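Local structure of protein kinase domain-containing protein (Chaetomium thermophilum, 6Z3U) at residues Asp343-Met346 against Ala347-Ala351; Val139-Leu142 against Lys143-Glu147; Lys370-Thr373 against Ala374-Leu378. The protein probably phosphorylates serine and threonine residues at the expense of ATP, as the CDK7-type kinase of a CAK complex with a cyclin and a RING-type partner. All coordinates share one frame; numbering follows the deposited sequence.

Contact 1: Asp343-Met346 against Ala347-Ala351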
loop_
_atom_site.group_PDB
_atom_site.type_symbol
_atom_site.label_atom_id
_atom_site.label_comp_id
_atom_site.label_asym_id
_atom_site.label_seq_id
_atom_site.Cartn_x
_atom_site.Cartn_y
_atom_site.Cartn_z
ATOM N N ASP B 343 -39.714 -0.644 -1.341
ATOM C CA ASP B 343 -40.868 -0.108 -0.628
ATOM C C ASP B 343 -40.776 -0.404 0.863
ATOM O O ASP B 343 -41.110 0.448 1.696
ATOM C CB ASP B 343 -42.154 -0.685 -1.215
ATOM C CG ASP B 343 -42.353 -0.294 -2.665
ATOM O OD1 ASP B 343 -41.444 0.354 -3.228
ATOM O OD2 ASP B 343 -43.413 -0.631 -3.237
ATOM N N ALA B 344 -40.303 -1.598 1.223
ATOM C CA ALA B 344 -40.267 -1.978 2.629
ATOM C C ALA B 344 -39.357 -1.065 3.434
ATOM O O ALA B 344 -39.585 -0.861 4.631
ATOM C CB ALA B 344 -39.811 -3.429 2.765
ATOM N N TYR B 345 -38.331 -0.495 2.801
ATOM C CA TYR B 345 -37.422 0.398 3.505
ATOM C C TYR B 345 -37.992 1.797 3.681
ATOM O O TYR B 345 -37.506 2.547 4.534
ATOM C CB TYR B 345 -36.089 0.494 2.758
ATOM C CG TYR B 345 -35.260 -0.769 2.804
ATOM C CD1 TYR B 345 -35.593 -1.869 2.027
ATOM C CD2 TYR B 345 -34.140 -0.855 3.618
ATOM C CE1 TYR B 345 -34.835 -3.024 2.066
ATOM C CE2 TYR B 345 -33.377 -2.005 3.661
ATOM C CZ TYR B 345 -33.728 -3.085 2.882
ATOM O OH TYR B 345 -32.975 -4.232 2.924
ATOM N N MET B 346 -39.013 2.158 2.900
ATOM C CA MET B 346 -39.520 3.526 2.926
ATOM C C MET B 346 -40.059 3.890 4.303
ATOM O O MET B 346 -39.917 5.034 4.751
ATOM C CB MET B 346 -40.609 3.694 1.867
ATOM C CG MET B 346 -40.694 5.087 1.271
ATOM S SD MET B 346 -39.270 5.507 0.249
ATOM C CE MET B 346 -39.431 4.318 -1.086
ATOM N N ALA B 347 -40.682 2.930 4.991
ATOM C CA ALA B 347 -41.352 3.233 6.251
ATOM C C ALA B 347 -40.370 3.719 7.310
ATOM O O ALA B 347 -40.653 4.679 8.036
ATOM C CB ALA B 347 -42.101 1.999 6.750
ATOM N N ARG B 348 -39.217 3.061 7.424
ATOM C CA ARG B 348 -38.250 3.397 8.461
ATOM C C ARG B 348 -37.223 4.419 7.988
ATOM O O ARG B 348 -36.829 5.302 8.758
ATOM C CB ARG B 348 -37.538 2.126 8.934
ATOM C CG ARG B 348 -36.756 2.279 10.229
ATOM C CD ARG B 348 -36.114 0.959 10.640
ATOM N NE ARG B 348 -35.426 1.055 11.924
ATOM C CZ ARG B 348 -34.752 0.057 12.489
ATOM N NH1 ARG B 348 -34.156 0.236 13.660
ATOM N NH2 ARG B 348 -34.676 -1.122 11.884
ATOM N N PHE B 349 -36.790 4.331 6.729
ATOM C CA PHE B 349 -35.733 5.187 6.209
ATOM C C PHE B 349 -36.262 6.239 5.239
ATOM O O PHE B 349 -35.481 6.845 4.499
ATOM C CB PHE B 349 -34.658 4.335 5.529
ATOM C CG PHE B 349 -34.054 3.285 6.427
ATOM C CD1 PHE B 349 -33.121 3.630 7.391
ATOM C CD2 PHE B 349 -34.418 1.953 6.303
ATOM C CE1 PHE B 349 -32.565 2.667 8.214
ATOM C CE2 PHE B 349 -33.867 0.989 7.125
ATOM C CZ PHE B 349 -32.941 1.346 8.079
ATOM N N GLY B 350 -37.573 6.479 5.238
ATOM C CA GLY B 350 -38.167 7.411 4.294
ATOM C C GLY B 350 -37.718 8.850 4.456
ATOM O O GLY B 350 -38.081 9.688 3.622
ATOM N N ALA B 351 -36.939 9.160 5.497
ATOM C CA ALA B 351 -36.507 10.538 5.711
ATOM C C ALA B 351 -35.738 11.085 4.513
ATOM O O ALA B 351 -35.798 12.288 4.235
ATOM C CB ALA B 351 -35.649 10.626 6.974
#
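Tyr345 and Phe349 meet one turn apart on the buried side of helix 342-349, an amphipathic helix in the C-terminal lobe of the protein kinase fold. This is a local i to i+4 aromatic contact. The two side chains run side by side and point the same way, because each ring carbon CG stands anti to its own carbonyl carbon (chi1 -70° in Tyr345 and -57° in Phe349). Phe349 CD2 approaches the edge of the Tyr345 ring, 3.9 Å from Tyr345 CD2 and near the tyrosine's plane. Flat, largely apolar groups suit this side of the helix. Phe349 is wedged against Val357 and Leu360 of helix 353-363 and Ala287, Ile290 and Ile291 of helix 276-291, and it meets Phe295 edge-to-face, while Tyr345 lies against Trp361 and Val357. Asp343, Ala344, Ala347 and Arg348 are exposed, and their small or charged side chains tolerate water. Arg348 nevertheless contributes its aliphatic root, since its CB stands 4.1 Å above one face of the Phe349 ring, toward the rim, before the extended chain carries the guanidinium away. In the preceding turn Met346 N bonds to Asp343 O at 3.0 Å; two residues farther along, the carbonyl of Tyr345 takes the amide of Phe349 and so sets the spacing of the aromatic pair. That second bond, Phe349 N to Tyr345 O, is 2.9 Å long and nearly straight at 160°, and Phe349 CD2 rests 3.6 Å from the same Tyr345 O.

Contact 2: Val139-Leu142 against Lys143-Glu147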
loop_
_atom_site.group_PDB
_atom_site.type_symbol
_atom_site.label_atom_id
_atom_site.label_comp_id
_atom_site.label_asym_id
_atom_site.label_seq_id
_atom_site.Cartn_x
_atom_site.Cartn_y
_atom_site.Cartn_z
ATOM N N VAL B 139 1.993 -0.415 9.791
ATOM C CA VAL B 139 2.499 -0.597 8.434
ATOM C C VAL B 139 1.447 -0.190 7.411
ATOM O O VAL B 139 1.754 0.470 6.410
ATOM C CB VAL B 139 2.945 -2.056 8.232
ATOM C CG1 VAL B 139 3.280 -2.308 6.780
ATOM C CG2 VAL B 139 4.133 -2.370 9.117
ATOM N N ARG B 140 0.191 -0.579 7.640
ATOM C CA ARG B 140 -0.866 -0.288 6.677
ATOM C C ARG B 140 -1.114 1.211 6.569
ATOM O O ARG B 140 -1.215 1.755 5.462
ATOM C CB ARG B 140 -2.149 -1.022 7.072
ATOM C CG ARG B 140 -2.111 -2.517 6.796
ATOM C CD ARG B 140 -3.194 -3.272 7.548
ATOM N NE ARG B 140 -3.234 -4.679 7.156
ATOM C CZ ARG B 140 -3.690 -5.665 7.923
ATOM N NH1 ARG B 140 -4.139 -5.413 9.147
ATOM N NH2 ARG B 140 -3.687 -6.910 7.466
ATOM N N GLU B 141 -1.227 1.897 7.709
ATOM C CA GLU B 141 -1.443 3.338 7.676
ATOM C C GLU B 141 -0.311 4.039 6.935
ATOM O O GLU B 141 -0.547 4.912 6.095
ATOM C CB GLU B 141 -1.574 3.883 9.100
ATOM C CG GLU B 141 -2.874 3.503 9.803
ATOM C CD GLU B 141 -3.577 4.695 10.428
ATOM O OE1 GLU B 141 -3.119 5.165 11.492
ATOM O OE2 GLU B 141 -4.591 5.154 9.861
ATOM N N LEU B 142 0.930 3.655 7.229
ATOM C CA LEU B 142 2.075 4.300 6.595
ATOM C C LEU B 142 2.040 4.125 5.083
ATOM O O LEU B 142 2.391 5.043 4.333
ATOM C CB LEU B 142 3.368 3.728 7.176
ATOM C CG LEU B 142 4.580 4.655 7.268
ATOM C CD1 LEU B 142 4.208 5.969 7.929
ATOM C CD2 LEU B 142 5.698 3.970 8.040
ATOM N N LYS B 143 1.620 2.949 4.616
ATOM C CA LYS B 143 1.608 2.667 3.186
ATOM C C LYS B 143 0.450 3.364 2.483
ATOM O O LYS B 143 0.655 4.090 1.505
ATOM C CB LYS B 143 1.532 1.154 2.964
ATOM C CG LYS B 143 1.410 0.724 1.507
ATOM C CD LYS B 143 1.200 -0.786 1.394
ATOM C CE LYS B 143 1.076 -1.229 -0.058
ATOM N NZ LYS B 143 0.729 -2.675 -0.175
ATOM N N TYR B 144 -0.775 3.162 2.970
ATOM C CA TYR B 144 -1.950 3.552 2.199
ATOM C C TYR B 144 -2.303 5.023 2.365
ATOM O O TYR B 144 -2.837 5.631 1.429
ATOM C CB TYR B 144 -3.132 2.665 2.587
ATOM C CG TYR B 144 -2.923 1.217 2.207
ATOM C CD1 TYR B 144 -2.560 0.866 0.912
ATOM C CD2 TYR B 144 -3.065 0.203 3.143
ATOM C CE1 TYR B 144 -2.358 -0.454 0.557
ATOM C CE2 TYR B 144 -2.865 -1.121 2.797
ATOM C CZ TYR B 144 -2.512 -1.443 1.502
ATOM O OH TYR B 144 -2.311 -2.758 1.151
ATOM N N LEU B 145 -2.020 5.618 3.524
ATOM C CA LEU B 145 -2.256 7.051 3.675
ATOM C C LEU B 145 -1.388 7.848 2.707
ATOM O O LEU B 145 -1.815 8.881 2.180
ATOM C CB LEU B 145 -1.998 7.481 5.118
ATOM C CG LEU B 145 -3.042 7.035 6.145
ATOM C CD1 LEU B 145 -2.620 7.450 7.545
ATOM C CD2 LEU B 145 -4.412 7.606 5.817
ATOM N N ARG B 146 -0.162 7.382 2.461
ATOM C CA ARG B 146 0.680 8.027 1.459
ATOM C C ARG B 146 0.154 7.758 0.054
ATOM O O ARG B 146 0.206 8.634 -0.816
ATOM C CB ARG B 146 2.121 7.533 1.595
ATOM C CG ARG B 146 3.058 8.012 0.496
ATOM C CD ARG B 146 3.139 9.528 0.456
ATOM N NE ARG B 146 3.957 10.007 -0.653
ATOM C CZ ARG B 146 3.523 10.135 -1.902
ATOM N NH1 ARG B 146 2.275 9.810 -2.215
ATOM N NH2 ARG B 146 4.341 10.584 -2.843
ATOM N N GLU B 147 -0.370 6.552 -0.177
ATOM C CA GLU B 147 -0.861 6.194 -1.504
ATOM C C GLU B 147 -2.082 7.022 -1.883
ATOM O O GLU B 147 -2.202 7.479 -3.026
ATOM C CB GLU B 147 -1.194 4.701 -1.538
ATOM C CG GLU B 147 -0.595 3.935 -2.707
ATOM C CD GLU B 147 -0.719 2.429 -2.532
ATOM O OE1 GLU B 147 -1.306 1.766 -3.414
ATOM O OE2 GLU B 147 -0.245 1.908 -1.499
#
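Lys143, Glu141 and Leu145 carry this local contact within helix 136-148, the C helix of the kinase N-terminal lobe, where successive turns are tied by backbone bonds and the side chains fan out to the sheet, the DFG segment and the cyclin. Lys143 leans on the previous turn through its root: CB lies 3.5 Å from Val139 O, the same carbonyl that accepts Lys143 N at 3.1 Å. With CG anti to the backbone N (chi1 176°) and the rest of the chain extended, its methylenes pass over one face of the Tyr144 ring, CD standing 3.6 Å above the plane toward the rim. A long, flexible lysine can thus be apolar along its length and still deliver its ammonium group, here to Ala146 O of the cyclin chain. The backbone under Tyr144 is held by its amide, which bonds to Arg140 O at 2.9 Å and 173°.

Glu141 and Leu145 lie side by side one turn apart, pointing the same way. Leu145 CD1 touches the carboxylate end at 3.8 Å from Glu141 OE2, and Leu145 N reaches Glu141 O at 3.0 Å. The glutamate is bent at chi2 (-130°), and both its oxygens are used: OE1 in a salt bridge with Lys122, a predicted ATP-binding residue, and OE2 as acceptor for Phe239 N of the DFG motif. This Lys-Glu pair is the one expected of a C helix turned inward, as in active kinases. Leu145 also packs on Phe239 and on Leu157, consistent with a place in the regulatory spine. Around the helix, Leu142 fills in against strands 157-162 and 168-172 of the five-stranded sheet, Tyr144 reaches strand 216-217, and Arg140 and Arg146 meet the cyclin chain.

Contact 3: Lys370-Thr373 against Ala374-Leu378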
loop_
_atom_site.group_PDB
_atom_site.type_symbol
_atom_site.label_atom_id
_atom_site.label_comp_id
_atom_site.label_asym_id
_atom_site.label_seq_id
_atom_site.Cartn_x
_atom_site.Cartn_y
_atom_site.Cartn_z
ATOM N N LYS B 370 -24.371 -8.140 -7.154
ATOM C CA LYS B 370 -25.430 -7.203 -7.509
ATOM C C LYS B 370 -25.458 -5.978 -6.605
ATOM O O LYS B 370 -26.360 -5.146 -6.736
ATOM C CB LYS B 370 -26.796 -7.906 -7.477
ATOM C CG LYS B 370 -27.218 -8.442 -6.111
ATOM C CD LYS B 370 -28.372 -9.446 -6.232
ATOM C CE LYS B 370 -28.849 -9.945 -4.862
ATOM N NZ LYS B 370 -29.697 -8.954 -4.122
ATOM N N ARG B 371 -24.502 -5.848 -5.692
ATOM C CA ARG B 371 -24.386 -4.654 -4.871
ATOM C C ARG B 371 -23.808 -3.509 -5.697
ATOM O O ARG B 371 -22.897 -3.706 -6.503
ATOM C CB ARG B 371 -23.493 -4.932 -3.665
ATOM C CG ARG B 371 -23.858 -4.178 -2.400
ATOM C CD ARG B 371 -23.039 -4.690 -1.222
ATOM N NE ARG B 371 -23.400 -6.063 -0.872
ATOM C CZ ARG B 371 -22.623 -6.898 -0.184
ATOM N NH1 ARG B 371 -21.421 -6.516 0.232
ATOM N NH2 ARG B 371 -23.048 -8.127 0.082
ATOM N N ILE B 372 -24.326 -2.304 -5.475
ATOM C CA ILE B 372 -23.860 -1.155 -6.241
ATOM C C ILE B 372 -22.394 -0.883 -5.914
ATOM O O ILE B 372 -21.906 -1.196 -4.821
ATOM C CB ILE B 372 -24.738 0.076 -5.958
ATOM C CG1 ILE B 372 -24.328 1.248 -6.852
ATOM C CG2 ILE B 372 -24.648 0.473 -4.494
ATOM C CD1 ILE B 372 -25.249 2.437 -6.754
ATOM N N THR B 373 -21.679 -0.319 -6.883
ATOM C CA THR B 373 -20.283 0.051 -6.709
ATOM C C THR B 373 -20.172 1.516 -6.295
ATOM O O THR B 373 -21.131 2.284 -6.366
ATOM C CB THR B 373 -19.498 -0.191 -7.996
ATOM O OG1 THR B 373 -19.919 0.746 -8.996
ATOM C CG2 THR B 373 -19.725 -1.609 -8.495
ATOM N N ALA B 374 -18.973 1.905 -5.860
ATOM C CA ALA B 374 -18.776 3.283 -5.420
ATOM C C ALA B 374 -18.939 4.262 -6.577
ATOM O O ALA B 374 -19.548 5.326 -6.412
ATOM C CB ALA B 374 -17.404 3.438 -4.772
ATOM N N ARG B 375 -18.410 3.927 -7.758
ATOM C CA ARG B 375 -18.588 4.803 -8.912
ATOM C C ARG B 375 -20.060 4.914 -9.285
ATOM O O ARG B 375 -20.582 6.017 -9.486
ATOM C CB ARG B 375 -17.771 4.293 -10.099
ATOM C CG ARG B 375 -18.273 4.796 -11.450
ATOM C CD ARG B 375 -17.305 4.479 -12.589
ATOM N NE ARG B 375 -16.192 5.428 -12.653
ATOM C CZ ARG B 375 -14.927 5.152 -12.334
ATOM N NH1 ARG B 375 -14.572 3.939 -11.924
ATOM N NH2 ARG B 375 -14.005 6.103 -12.433
ATOM N N GLU B 376 -20.752 3.777 -9.372
ATOM C CA GLU B 376 -22.187 3.818 -9.631
ATOM C C GLU B 376 -22.893 4.662 -8.582
ATOM O O GLU B 376 -23.834 5.400 -8.891
ATOM C CB GLU B 376 -22.759 2.401 -9.643
ATOM C CG GLU B 376 -22.280 1.535 -10.792
ATOM C CD GLU B 376 -22.680 0.082 -10.621
ATOM O OE1 GLU B 376 -23.080 -0.290 -9.498
ATOM O OE2 GLU B 376 -22.596 -0.689 -11.602
ATOM N N MET B 377 -22.432 4.579 -7.334
ATOM C CA MET B 377 -23.060 5.329 -6.255
ATOM C C MET B 377 -23.002 6.826 -6.520
ATOM O O MET B 377 -23.976 7.545 -6.268
ATOM C CB MET B 377 -22.371 4.981 -4.936
ATOM C CG MET B 377 -23.267 5.058 -3.718
ATOM S SD MET B 377 -22.457 4.410 -2.243
ATOM C CE MET B 377 -22.441 2.665 -2.641
ATOM N N LEU B 378 -21.874 7.312 -7.042
ATOM C CA LEU B 378 -21.708 8.746 -7.247
ATOM C C LEU B 378 -22.576 9.289 -8.374
ATOM O O LEU B 378 -22.882 10.486 -8.377
ATOM C CB LEU B 378 -20.241 9.071 -7.532
ATOM C CG LEU B 378 -19.290 8.954 -6.340
ATOM C CD1 LEU B 378 -17.852 9.128 -6.796
ATOM C CD2 LEU B 378 -19.635 9.980 -5.261
#
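A capping box formed by Thr373 and Glu376 starts helix 374-378, with the loop residue Ile372 laid against its first turn. Thr373 is the N-cap, and two reciprocal bonds close the box. Its OG1 accepts Glu376 N at 3.2 Å and 162°, while Thr373 N gives its hydrogen to Glu376 OE1 at 3.0 Å, reaching that oxygen from above the carboxylate plane. Threonine suits the place because its hydroxyl sits between the backbone N and the carbonyl carbon (chi1 69°), turned toward an amide that has no helical carbonyl before it. Glutamate suits the third helical position: its chain, extended beyond CG, is long enough to bring OE1 back to the Thr373 amide, and its negative charge probably sits well at the amide end of a helix.

Ile372, just before the cap, and Met377, five residues on, add the apolar partner of the box, a hydrophobic staple. CG2 of Ile372 meets CE of Met377 at 3.6 Å, the two side chains roughly perpendicular, while CD1 comes to 3.7 Å from Met377 CA. Ile372 CG1 also lies against the Glu376 chain, which runs the other way, 3.4 Å from Glu376 CB. Replacing Ile372 by an alanine would probably leave the Met377 methyl without its apolar mate and the methylene of Glu376 less well covered.

The box lies late in the C-terminal lobe, where the preceding Arg371 is buried and forms a salt bridge with Glu265, consistent with the conserved arginine-glutamate pair of the kinase fold. Beyond the cap, Arg375 pairs with Glu213 and, with Leu378, packs on Phe6 of the RING-type chain. The first full helical turn is closed by Met377 N, 2.8 Å from Thr373 O.

Overall arrangement
Along the chain contact 2 comes first, then contact 1, then contact 3, all within the kinase domain. Contact 2 lies in the N-terminal lobe, on the helix beside the five-stranded sheet; the other two lie in the helical C-terminal lobe. Contacts 1 and 2 stand on opposite sides of the chain's centre, their own centres 39 Å apart, while contact 3 is 20 Å from contact 1 and 25 Å from contact 2, centre to centre. Contacts 1 and 3 do not touch, yet both pack on helices 276-291 and 353-363. Contact 2 faces the cyclin and contact 3 the RING-type chain, so two different partners reach different lobes of the kinase.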